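Local coordinates for protein possible adhesin (Caldicellulosiruptor kronotskyensis, PDB 4WA0) that probably mediates attachment of the cell to cellulose as a tapirin, here represented by its C-terminal beta-helix domain with a bound magnesium ion, at residues K115-F120 / V136-S141; V154-N159 / A181-A186. One frame throughout, in Å; residues are numbered along the deposited sequence.

Contact 1: residues K115-F120 / V136-S141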
loop_
_atom_site.group_PDB
_atom_site.type_symbol
_atom_site.label_atom_id
_atom_site.label_comp_id
_atom_site.label_asym_id
_atom_site.label_seq_id
_atom_site.Cartn_x
_atom_site.Cartn_y
_atom_site.Cartn_z
ATOM N N LYS A 115 -12.643 0.611 6.381
ATOM C CA LYS A 115 -13.858 0.335 5.628
ATOM C C LYS A 115 -13.511 -0.497 4.393
ATOM O O LYS A 115 -12.638 -0.120 3.626
ATOM C CB LYS A 115 -14.543 1.632 5.152
ATOM C CG LYS A 115 -14.915 2.540 6.300
ATOM C CD LYS A 115 -15.760 3.708 5.731
ATOM C CE LYS A 115 -16.178 4.714 6.793
ATOM N NZ LYS A 115 -15.075 5.722 6.838
ATOM N N PHE A 116 -14.101 -1.681 4.314
ATOM C CA PHE A 116 -13.838 -2.646 3.257
ATOM C C PHE A 116 -15.148 -3.023 2.605
ATOM O O PHE A 116 -16.113 -3.314 3.288
ATOM C CB PHE A 116 -13.134 -3.855 3.816
ATOM C CG PHE A 116 -11.825 -3.502 4.539
ATOM C CD1 PHE A 116 -10.829 -2.820 3.866
ATOM C CD2 PHE A 116 -11.599 -3.836 5.881
ATOM C CE1 PHE A 116 -9.664 -2.450 4.526
ATOM C CE2 PHE A 116 -10.427 -3.521 6.526
ATOM C CZ PHE A 116 -9.458 -2.810 5.850
ATOM N N VAL A 117 -15.170 -3.111 1.292
ATOM C CA VAL A 117 -16.292 -3.746 0.615
ATOM C C VAL A 117 -16.241 -5.246 0.785
ATOM O O VAL A 117 -17.254 -5.838 1.244
ATOM C CB VAL A 117 -16.401 -3.304 -0.856
ATOM C CG1 VAL A 117 -17.530 -4.041 -1.551
ATOM C CG2 VAL A 117 -16.517 -1.809 -0.993
ATOM N N GLN A 118 -15.109 -5.888 0.464
ATOM C CA GLN A 118 -14.941 -7.311 0.676
ATOM C C GLN A 118 -13.611 -7.560 1.319
ATOM O O GLN A 118 -12.600 -6.956 0.957
ATOM C CB GLN A 118 -15.176 -8.153 -0.554
ATOM C CG GLN A 118 -14.478 -7.729 -1.761
ATOM C CD GLN A 118 -14.784 -8.573 -2.991
ATOM O OE1 GLN A 118 -15.756 -9.347 -3.062
ATOM N NE2 GLN A 118 -13.962 -8.382 -4.009
ATOM N N LEU A 119 -13.657 -8.382 2.343
ATOM C CA LEU A 119 -12.495 -8.798 3.130
ATOM C C LEU A 119 -12.335 -10.308 3.061
ATOM O O LEU A 119 -13.286 -11.098 3.273
ATOM C CB LEU A 119 -12.728 -8.360 4.586
ATOM C CG LEU A 119 -11.602 -8.632 5.572
ATOM C CD1 LEU A 119 -11.582 -7.588 6.643
ATOM C CD2 LEU A 119 -11.665 -10.034 6.169
ATOM N N PHE A 120 -11.096 -10.742 2.849
ATOM C CA PHE A 120 -10.757 -12.177 2.850
ATOM C C PHE A 120 -9.555 -12.367 3.674
ATOM O O PHE A 120 -8.518 -11.732 3.365
ATOM C CB PHE A 120 -10.453 -12.647 1.436
ATOM C CG PHE A 120 -11.614 -12.586 0.511
ATOM C CD1 PHE A 120 -11.891 -11.441 -0.207
ATOM C CD2 PHE A 120 -12.448 -13.683 0.366
ATOM C CE1 PHE A 120 -13.000 -11.383 -1.019
ATOM C CE2 PHE A 120 -13.567 -13.620 -0.446
ATOM C CZ PHE A 120 -13.846 -12.456 -1.109
ATOM N N VAL A 136 -17.730 -3.520 7.194
ATOM C CA VAL A 136 -17.717 -4.385 6.014
ATOM C C VAL A 136 -18.990 -4.122 5.258
ATOM O O VAL A 136 -20.088 -4.236 5.826
ATOM C CB VAL A 136 -17.596 -5.868 6.381
ATOM C CG1 VAL A 136 -17.725 -6.701 5.111
ATOM C CG2 VAL A 136 -16.285 -6.116 7.125
ATOM N N SER A 137 -18.864 -3.685 4.002
ATOM C CA SER A 137 -20.104 -3.274 3.310
ATOM C C SER A 137 -20.810 -4.396 2.578
ATOM O O SER A 137 -22.074 -4.317 2.463
ATOM C CB SER A 137 -19.868 -1.983 2.467
ATOM O OG SER A 137 -19.135 -2.212 1.349
ATOM N N THR A 138 -20.077 -5.371 2.049
ATOM C CA THR A 138 -20.690 -6.448 1.240
ATOM C C THR A 138 -20.398 -7.894 1.705
ATOM O O THR A 138 -21.304 -8.720 1.864
ATOM C CB THR A 138 -20.350 -6.217 -0.257
ATOM O OG1 THR A 138 -20.814 -4.926 -0.624
ATOM C CG2 THR A 138 -20.961 -7.216 -1.165
ATOM N N LEU A 139 -19.107 -8.220 1.872
ATOM C CA LEU A 139 -18.711 -9.577 2.086
ATOM C C LEU A 139 -17.446 -9.700 2.915
ATOM O O LEU A 139 -16.489 -8.906 2.768
ATOM C CB LEU A 139 -18.495 -10.195 0.740
ATOM C CG LEU A 139 -17.975 -11.596 0.545
ATOM C CD1 LEU A 139 -19.055 -12.550 0.989
ATOM C CD2 LEU A 139 -17.705 -11.955 -0.910
ATOM N N ALA A 140 -17.405 -10.699 3.786
ATOM C CA ALA A 140 -16.150 -11.012 4.504
ATOM C C ALA A 140 -16.109 -12.520 4.722
ATOM O O ALA A 140 -17.141 -13.188 4.974
ATOM C CB ALA A 140 -16.007 -10.258 5.826
ATOM N N SER A 141 -14.937 -13.037 4.538
ATOM C CA SER A 141 -14.622 -14.432 4.723
ATOM C C SER A 141 -13.370 -14.506 5.559
ATOM O O SER A 141 -12.253 -14.113 5.081
ATOM C CB SER A 141 -14.427 -15.064 3.333
ATOM O OG SER A 141 -14.059 -16.419 3.432
#

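Contact 2: residues V154-N159 / A181-A186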
loop_
_atom_site.group_PDB
_atom_site.type_symbol
_atom_site.label_atom_id
_atom_site.label_comp_id
_atom_site.label_asym_id
_atom_site.label_seq_id
_atom_site.Cartn_x
_atom_site.Cartn_y
_atom_site.Cartn_z
ATOM N N VAL A 154 -17.005 -3.428 15.215
ATOM C CA VAL A 154 -17.176 -3.926 13.852
ATOM C C VAL A 154 -18.649 -3.743 13.497
ATOM O O VAL A 154 -19.562 -4.109 14.269
ATOM C CB VAL A 154 -16.742 -5.399 13.668
ATOM C CG1 VAL A 154 -17.088 -5.856 12.281
ATOM C CG2 VAL A 154 -15.219 -5.572 13.906
ATOM N N THR A 155 -18.864 -3.176 12.325
ATOM C CA THR A 155 -20.203 -2.963 11.751
ATOM C C THR A 155 -20.341 -3.731 10.485
ATOM O O THR A 155 -19.518 -3.566 9.568
ATOM C CB THR A 155 -20.489 -1.484 11.517
ATOM O OG1 THR A 155 -20.413 -0.792 12.760
ATOM C CG2 THR A 155 -21.879 -1.271 10.991
ATOM N N LEU A 156 -21.373 -4.591 10.417
ATOM C CA LEU A 156 -21.693 -5.331 9.192
ATOM C C LEU A 156 -22.818 -4.540 8.525
ATOM O O LEU A 156 -23.935 -4.453 9.052
ATOM C CB LEU A 156 -22.031 -6.834 9.472
ATOM C CG LEU A 156 -20.983 -7.493 10.453
ATOM C CD1 LEU A 156 -21.357 -8.979 10.632
ATOM C CD2 LEU A 156 -19.575 -7.349 9.915
ATOM N N LYS A 157 -22.540 -3.918 7.382
ATOM C CA LYS A 157 -23.530 -2.987 6.798
ATOM C C LYS A 157 -24.695 -3.759 6.173
ATOM O O LYS A 157 -24.693 -4.970 6.004
ATOM C CB LYS A 157 -22.890 -2.033 5.781
ATOM C CG LYS A 157 -21.687 -1.255 6.329
ATOM C CD LYS A 157 -22.079 -0.169 7.274
ATOM C CE LYS A 157 -22.649 1.025 6.526
ATOM N NZ LYS A 157 -23.194 1.989 7.528
ATOM N N SER A 158 -25.713 -3.023 5.762
ATOM C CA SER A 158 -26.944 -3.678 5.310
ATOM C C SER A 158 -26.756 -4.667 4.173
ATOM O O SER A 158 -26.014 -4.398 3.201
ATOM C CB SER A 158 -28.031 -2.650 5.000
ATOM O OG SER A 158 -27.578 -1.797 4.003
ATOM N N ASN A 159 -27.394 -5.829 4.336
ATOM C CA ASN A 159 -27.358 -6.944 3.387
ATOM C C ASN A 159 -26.015 -7.557 3.107
ATOM O O ASN A 159 -25.872 -8.353 2.173
ATOM C CB ASN A 159 -28.077 -6.518 2.120
ATOM C CG ASN A 159 -29.486 -6.096 2.439
ATOM O OD1 ASN A 159 -30.237 -6.905 2.991
ATOM N ND2 ASN A 159 -29.805 -4.805 2.251
ATOM N N ALA A 181 -28.141 -7.688 7.176
ATOM C CA ALA A 181 -26.790 -8.260 7.220
ATOM C C ALA A 181 -26.943 -9.735 7.689
ATOM O O ALA A 181 -27.891 -10.093 8.474
ATOM C CB ALA A 181 -25.912 -7.484 8.178
ATOM N N LYS A 182 -26.072 -10.605 7.204
ATOM C CA LYS A 182 -26.125 -12.033 7.503
ATOM C C LYS A 182 -24.758 -12.423 8.067
ATOM O O LYS A 182 -23.725 -12.300 7.325
ATOM C CB LYS A 182 -26.323 -12.833 6.205
ATOM C CG LYS A 182 -27.648 -12.431 5.547
ATOM C CD LYS A 182 -27.928 -13.005 4.166
ATOM C CE LYS A 182 -26.933 -12.528 3.113
ATOM N NZ LYS A 182 -27.020 -11.039 2.961
ATOM N N LEU A 183 -24.711 -12.861 9.328
ATOM C CA LEU A 183 -23.485 -13.379 9.934
ATOM C C LEU A 183 -23.578 -14.905 10.069
ATOM O O LEU A 183 -24.553 -15.423 10.638
ATOM C CB LEU A 183 -23.265 -12.813 11.312
ATOM C CG LEU A 183 -22.038 -13.247 12.149
ATOM C CD1 LEU A 183 -20.761 -13.006 11.391
ATOM C CD2 LEU A 183 -22.110 -12.565 13.514
ATOM N N TYR A 184 -22.555 -15.585 9.588
ATOM C CA TYR A 184 -22.463 -17.049 9.661
ATOM C C TYR A 184 -21.252 -17.407 10.465
ATOM O O TYR A 184 -20.166 -16.962 10.121
ATOM C CB TYR A 184 -22.356 -17.730 8.297
ATOM C CG TYR A 184 -23.443 -17.418 7.253
ATOM C CD1 TYR A 184 -23.367 -16.294 6.453
ATOM C CD2 TYR A 184 -24.465 -18.323 6.996
ATOM C CE1 TYR A 184 -24.345 -16.045 5.467
ATOM C CE2 TYR A 184 -25.425 -18.073 6.051
ATOM C CZ TYR A 184 -25.341 -16.937 5.269
ATOM O OH TYR A 184 -26.260 -16.717 4.275
ATOM N N LEU A 185 -21.446 -18.166 11.570
ATOM C CA LEU A 185 -20.356 -18.558 12.419
ATOM C C LEU A 185 -20.324 -20.043 12.445
ATOM O O LEU A 185 -21.380 -20.669 12.610
ATOM C CB LEU A 185 -20.602 -17.980 13.841
ATOM C CG LEU A 185 -20.613 -16.466 13.911
ATOM C CD1 LEU A 185 -20.952 -16.064 15.310
ATOM C CD2 LEU A 185 -19.251 -15.932 13.487
ATOM N N ALA A 186 -19.148 -20.629 12.279
ATOM C CA ALA A 186 -18.980 -22.107 12.323
ATOM C C ALA A 186 -19.141 -22.683 13.729
ATOM O O ALA A 186 -19.297 -23.843 13.883
ATOM C CB ALA A 186 -17.616 -22.473 11.776
#

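Contact 1: residues K115-F120 / V136-S141
Two successive coils of the beta-helix meet at a corner here, where 115-120 and 136-141 run parallel and turn together from one face of the helix to the next. Phe116 pairs with Val136 before the turn, and Gln118, Leu119 and Phe120 pair with Leu139, Ala140 and Ser141 after it. On the near side Ser137 N bonds to Phe116 O at 2.9 Å. The extra residue in the second coil makes a beta bulge, which the carbonyl of Val117 takes up. Val117 O accepts in its plane from Leu139 N at 3.1 Å. Thr138 N also bonds to Val117 O, at 3.0 Å and more bent (142° at the hydrogen). Beyond the bulge Leu119 N bonds to Leu139 O at 2.9 Å and Ser141 N to Leu119 O at 2.8 Å. The beta-branched Val117 and Thr138 lie side by side on the partly exposed side of the turn, CG1 3.5 Å from OG1. Leu119 CB rests 4.0 Å from Ala140 CB on the buried face they share with Phe116 and Val136. On the other face Leu139 CD2 meets Phe120 CZ at 3.9 Å. Gln118 CG lies between the backbone N and the carbonyl carbon (chi1 50°); the chain extends beyond it, with CD at the Phe120 ring edge and NE2 bonded to Thr99. By accepting two N-H groups, Val117 O accommodates the extra residue of 136-141, and hydrogen bonds join the coils through the corner.

Contact 2: residues V154-N159 / A181-A186
Apolar contact between Leu156 and two residues of 181-186 forms the inner part of this meeting between two stretches of beta-helix coil. Leu156 CB lies 4.1 Å from Ala181 CB, and Leu156 CD1 comes equally close to CD1 of Leu183, the two leucine side chains crossing obliquely. These branched apolar ends meet in the buried interior, a place that suits leucine. Alanine suits the neighbouring position because its single methyl fits against backbone: Ala181 CB is 3.5 Å from Lys157 O and 3.7 Å from Leu156 O. The polar part lies at the surface. The Lys182 chain bends at chi3 and chi4 (-64° and -62°), and its ammonium has the carbonyl oxygen of Ser160 as its main acceptor. A weak hydrogen bond from Lys182 NZ to Asn159 O, at 3.0 Å, adds a second, so two successive carbonyls receive the group. A long, flexible lysine can make this reach from the strand to the preceding coil's turn. Asn159 has positive phi (61°), a conformation that asparagine tolerates better than most residues with a side chain. Strand 153-156 leads into this turn, and Ala181 immediately precedes strand 182-185; strand 161-164 carries Val162, which touches both leucines, and Leu175 of strand 174-177 packs against the same pair.

Overall arrangement
Contact 1 closes before contact 2 opens along the chain, and their centres lie about 10 Å apart, on the same side of the domain's centre. Contact 1 links neighbouring coils, strand 119-121 lying beside 139-142; contact 2 crosses the corner from strand 153-156 on one face to 182-185 on the next, where 161-164 is its neighbour. The two join directly through strand pairing: Val136 N lies 3.0 Å from Thr155 O and Val136 O lies 2.9 Å from Lys157 N, both probable hydrogen bonds. Coil therefore stacks on coil from 115 to 186, turning the corner between two faces, each built of parallel strands. Both lie away from the magnesium site and belong to the stacked body of the beta-helix.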